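Local coordinates for protein trehalose-6-phosphate phosphatase (Candida albicans, PDB 5DXF) that belongs to glycosyltransferase family 20, whose GT-B fold sets two Rossmann-like domains side by side, at residues 332-338 and 366-372. Residues are numbered along the deposited sequence; the frame is centred on the assembly and turned at random.
Sequences KLIVGRD and TVVLIQV
Two neighbouring parallel strands of the C-terminal Rossmann-like half of this GT-B protein pair here as the strands of a beta-alpha-beta crossover, linked through helix 346-359. Residues 332-338 and 367-372 are extended (phi about -97° to -145°, psi 115° to 153°); their axes approach to 4.7 Å at 16°. Lys332 lies opposite Val367, and the register runs unbroken through Ile334 opposite Leu369 to Arg337 opposite Val372. Every second residue of 332-338 carries the hydrogen bonds: Lys332 N to Thr366 O (2.7 Å), Val368 N to Lys332 O (2.9 Å), Ile334 N to Val368 O (2.9 Å), Ile370 N to Ile334 O (2.6 Å), Gly336 N to Ile370 O (3.1 Å), Val372 N to Gly336 O (3.1 Å) and a more bent Asp338 N to Val372 O (3.2 Å). On one face Leu333 CD1 meets Val368 CB (3.8 Å), Leu333 CG meets Ile370 CD1 (4.0 Å) and Arg337 CB meets Val372 CG1 (3.6 Å). On the other, Ile334 (m, t) sets CD1 3.8 Å from Val367 CG1. Gln371 (chi1 t, chi2 p) folds over Gly336, where a CB would crowd its OE1, and donates from NE2 to OD2 of Asp338 (chi1 m) at 3.1 Å; Lys349 joins both, salt-bridged to Asp338 and hydrogen-bonded to Gln371 OE1. Helix 346-359 covers the Val367 and Leu369 face through Phe353, while helix 415-424 packs on Leu333 and Val335 across the sheet. Strand 406-409 flanks residues 367-372, and backbone hydrogen bonds from Leu333 to Asp426 and Val335 to Leu427 join the other edge of 332-338 to the chain leading into strand 428-430, so both strands lie inside the sheet.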
loop_
_atom_site.group_PDB
_atom_site.type_symbol
_atom_site.label_atom_id
_atom_site.label_comp_id
_atom_site.label_asym_id
_atom_site.label_seq_id
_atom_site.Cartn_x
_atom_site.Cartn_y
_atom_site.Cartn_z
ATOM N N LYS A 332 17.190 -16.015 16.956
ATOM C CA LYS A 332 15.867 -15.407 16.842
ATOM C C LYS A 332 15.813 -14.482 15.628
ATOM O O LYS A 332 16.703 -13.653 15.431
ATOM C CB LYS A 332 15.518 -14.633 18.115
ATOM C CG LYS A 332 15.502 -15.472 19.390
ATOM C CD LYS A 332 14.323 -16.438 19.423
ATOM C CE LYS A 332 14.245 -17.184 20.753
ATOM N NZ LYS A 332 13.108 -18.151 20.799
ATOM N N LEU A 333 14.762 -14.617 14.825
ATOM C CA LEU A 333 14.685 -13.913 13.547
ATOM C C LEU A 333 13.638 -12.800 13.514
ATOM O O LEU A 333 12.451 -13.039 13.744
ATOM C CB LEU A 333 14.401 -14.910 12.420
ATOM C CG LEU A 333 15.593 -15.391 11.586
ATOM C CD1 LEU A 333 16.886 -15.394 12.395
ATOM C CD2 LEU A 333 15.316 -16.766 10.991
ATOM N N ILE A 334 14.094 -11.586 13.220
ATOM C CA ILE A 334 13.196 -10.465 12.964
ATOM C C ILE A 334 13.136 -10.246 11.457
ATOM O O ILE A 334 14.169 -10.035 10.816
ATOM C CB ILE A 334 13.661 -9.175 13.674
ATOM C CG1 ILE A 334 14.109 -9.485 15.103
ATOM C CG2 ILE A 334 12.555 -8.129 13.669
ATOM C CD1 ILE A 334 14.435 -8.254 15.927
ATOM N N VAL A 335 11.933 -10.309 10.892
ATOM C CA VAL A 335 11.763 -10.220 9.445
ATOM C C VAL A 335 10.790 -9.117 9.043
ATOM O O VAL A 335 9.674 -9.038 9.564
ATOM C CB VAL A 335 11.266 -11.558 8.860
ATOM C CG1 VAL A 335 11.042 -11.436 7.356
ATOM C CG2 VAL A 335 12.256 -12.665 9.167
ATOM N N GLY A 336 11.222 -8.270 8.112
ATOM C CA GLY A 336 10.379 -7.213 7.589
ATOM C C GLY A 336 10.643 -6.956 6.118
ATOM O O GLY A 336 11.740 -7.216 5.619
ATOM N N ARG A 337 9.626 -6.462 5.415
ATOM C CA ARG A 337 9.787 -6.031 4.031
ATOM C C ARG A 337 9.162 -4.659 3.826
ATOM O O ARG A 337 7.947 -4.495 3.952
ATOM C CB ARG A 337 9.165 -7.028 3.052
ATOM C CG ARG A 337 9.430 -6.661 1.594
ATOM C CD ARG A 337 8.865 -7.676 0.607
ATOM N NE ARG A 337 7.407 -7.630 0.525
ATOM C CZ ARG A 337 6.688 -8.280 -0.386
ATOM N NH1 ARG A 337 7.291 -9.026 -1.301
ATOM N NH2 ARG A 337 5.367 -8.181 -0.385
ATOM N N ASP A 338 9.995 -3.678 3.505
ATOM C CA ASP A 338 9.516 -2.321 3.294
ATOM C C ASP A 338 10.247 -1.670 2.132
ATOM O O ASP A 338 11.382 -2.025 1.831
ATOM C CB ASP A 338 9.698 -1.480 4.563
ATOM C CG ASP A 338 9.003 -2.080 5.768
ATOM O OD1 ASP A 338 7.795 -1.822 5.945
ATOM O OD2 ASP A 338 9.665 -2.808 6.536
ATOM N N THR A 366 22.590 -13.678 19.154
ATOM C CA THR A 366 21.428 -14.545 18.978
ATOM C C THR A 366 20.275 -13.929 18.185
ATOM O O THR A 366 19.348 -14.638 17.795
ATOM C CB THR A 366 20.874 -15.004 20.342
ATOM O OG1 THR A 366 20.786 -13.880 21.226
ATOM C CG2 THR A 366 21.784 -16.054 20.959
ATOM N N VAL A 367 20.319 -12.624 17.945
ATOM C CA VAL A 367 19.241 -11.980 17.199
ATOM C C VAL A 367 19.696 -11.512 15.825
ATOM O O VAL A 367 20.671 -10.772 15.699
ATOM C CB VAL A 367 18.660 -10.777 17.959
ATOM C CG1 VAL A 367 17.470 -10.203 17.207
ATOM C CG2 VAL A 367 18.244 -11.193 19.348
ATOM N N VAL A 368 18.978 -11.949 14.797
ATOM C CA VAL A 368 19.272 -11.540 13.431
ATOM C C VAL A 368 18.095 -10.785 12.824
ATOM O O VAL A 368 16.970 -11.284 12.804
ATOM C CB VAL A 368 19.613 -12.747 12.540
ATOM C CG1 VAL A 368 19.761 -12.309 11.090
ATOM C CG2 VAL A 368 20.883 -13.426 13.033
ATOM N N LEU A 369 18.361 -9.574 12.343
ATOM C CA LEU A 369 17.344 -8.767 11.676
ATOM C C LEU A 369 17.457 -8.932 10.165
ATOM O O LEU A 369 18.480 -8.589 9.572
ATOM C CB LEU A 369 17.480 -7.290 12.070
ATOM C CG LEU A 369 16.432 -6.288 11.567
ATOM C CD1 LEU A 369 16.202 -5.189 12.593
ATOM C CD2 LEU A 369 16.852 -5.674 10.241
ATOM N N ILE A 370 16.408 -9.463 9.543
ATOM C CA ILE A 370 16.381 -9.618 8.093
ATOM C C ILE A 370 15.464 -8.578 7.462
ATOM O O ILE A 370 14.254 -8.577 7.697
ATOM C CB ILE A 370 15.918 -11.029 7.678
ATOM C CG1 ILE A 370 16.922 -12.074 8.165
ATOM C CG2 ILE A 370 15.749 -11.113 6.165
ATOM C CD1 ILE A 370 16.407 -13.491 8.110
ATOM N N GLN A 371 16.053 -7.687 6.669
ATOM C CA GLN A 371 15.296 -6.650 5.979
ATOM C C GLN A 371 15.420 -6.800 4.467
ATOM O O GLN A 371 16.522 -6.744 3.919
ATOM C CB GLN A 371 15.771 -5.256 6.406
ATOM C CG GLN A 371 14.921 -4.116 5.862
ATOM C CD GLN A 371 13.534 -4.083 6.471
ATOM O OE1 GLN A 371 13.344 -4.455 7.629
ATOM N NE2 GLN A 371 12.555 -3.642 5.691
ATOM N N VAL A 372 14.289 -7.011 3.802
ATOM C CA VAL A 372 14.247 -6.993 2.346
ATOM C C VAL A 372 13.573 -5.700 1.898
ATOM O O VAL A 372 12.452 -5.397 2.305
ATOM C CB VAL A 372 13.508 -8.219 1.772
ATOM C CG1 VAL A 372 12.346 -8.606 2.670
ATOM C CG2 VAL A 372 13.025 -7.940 0.354
#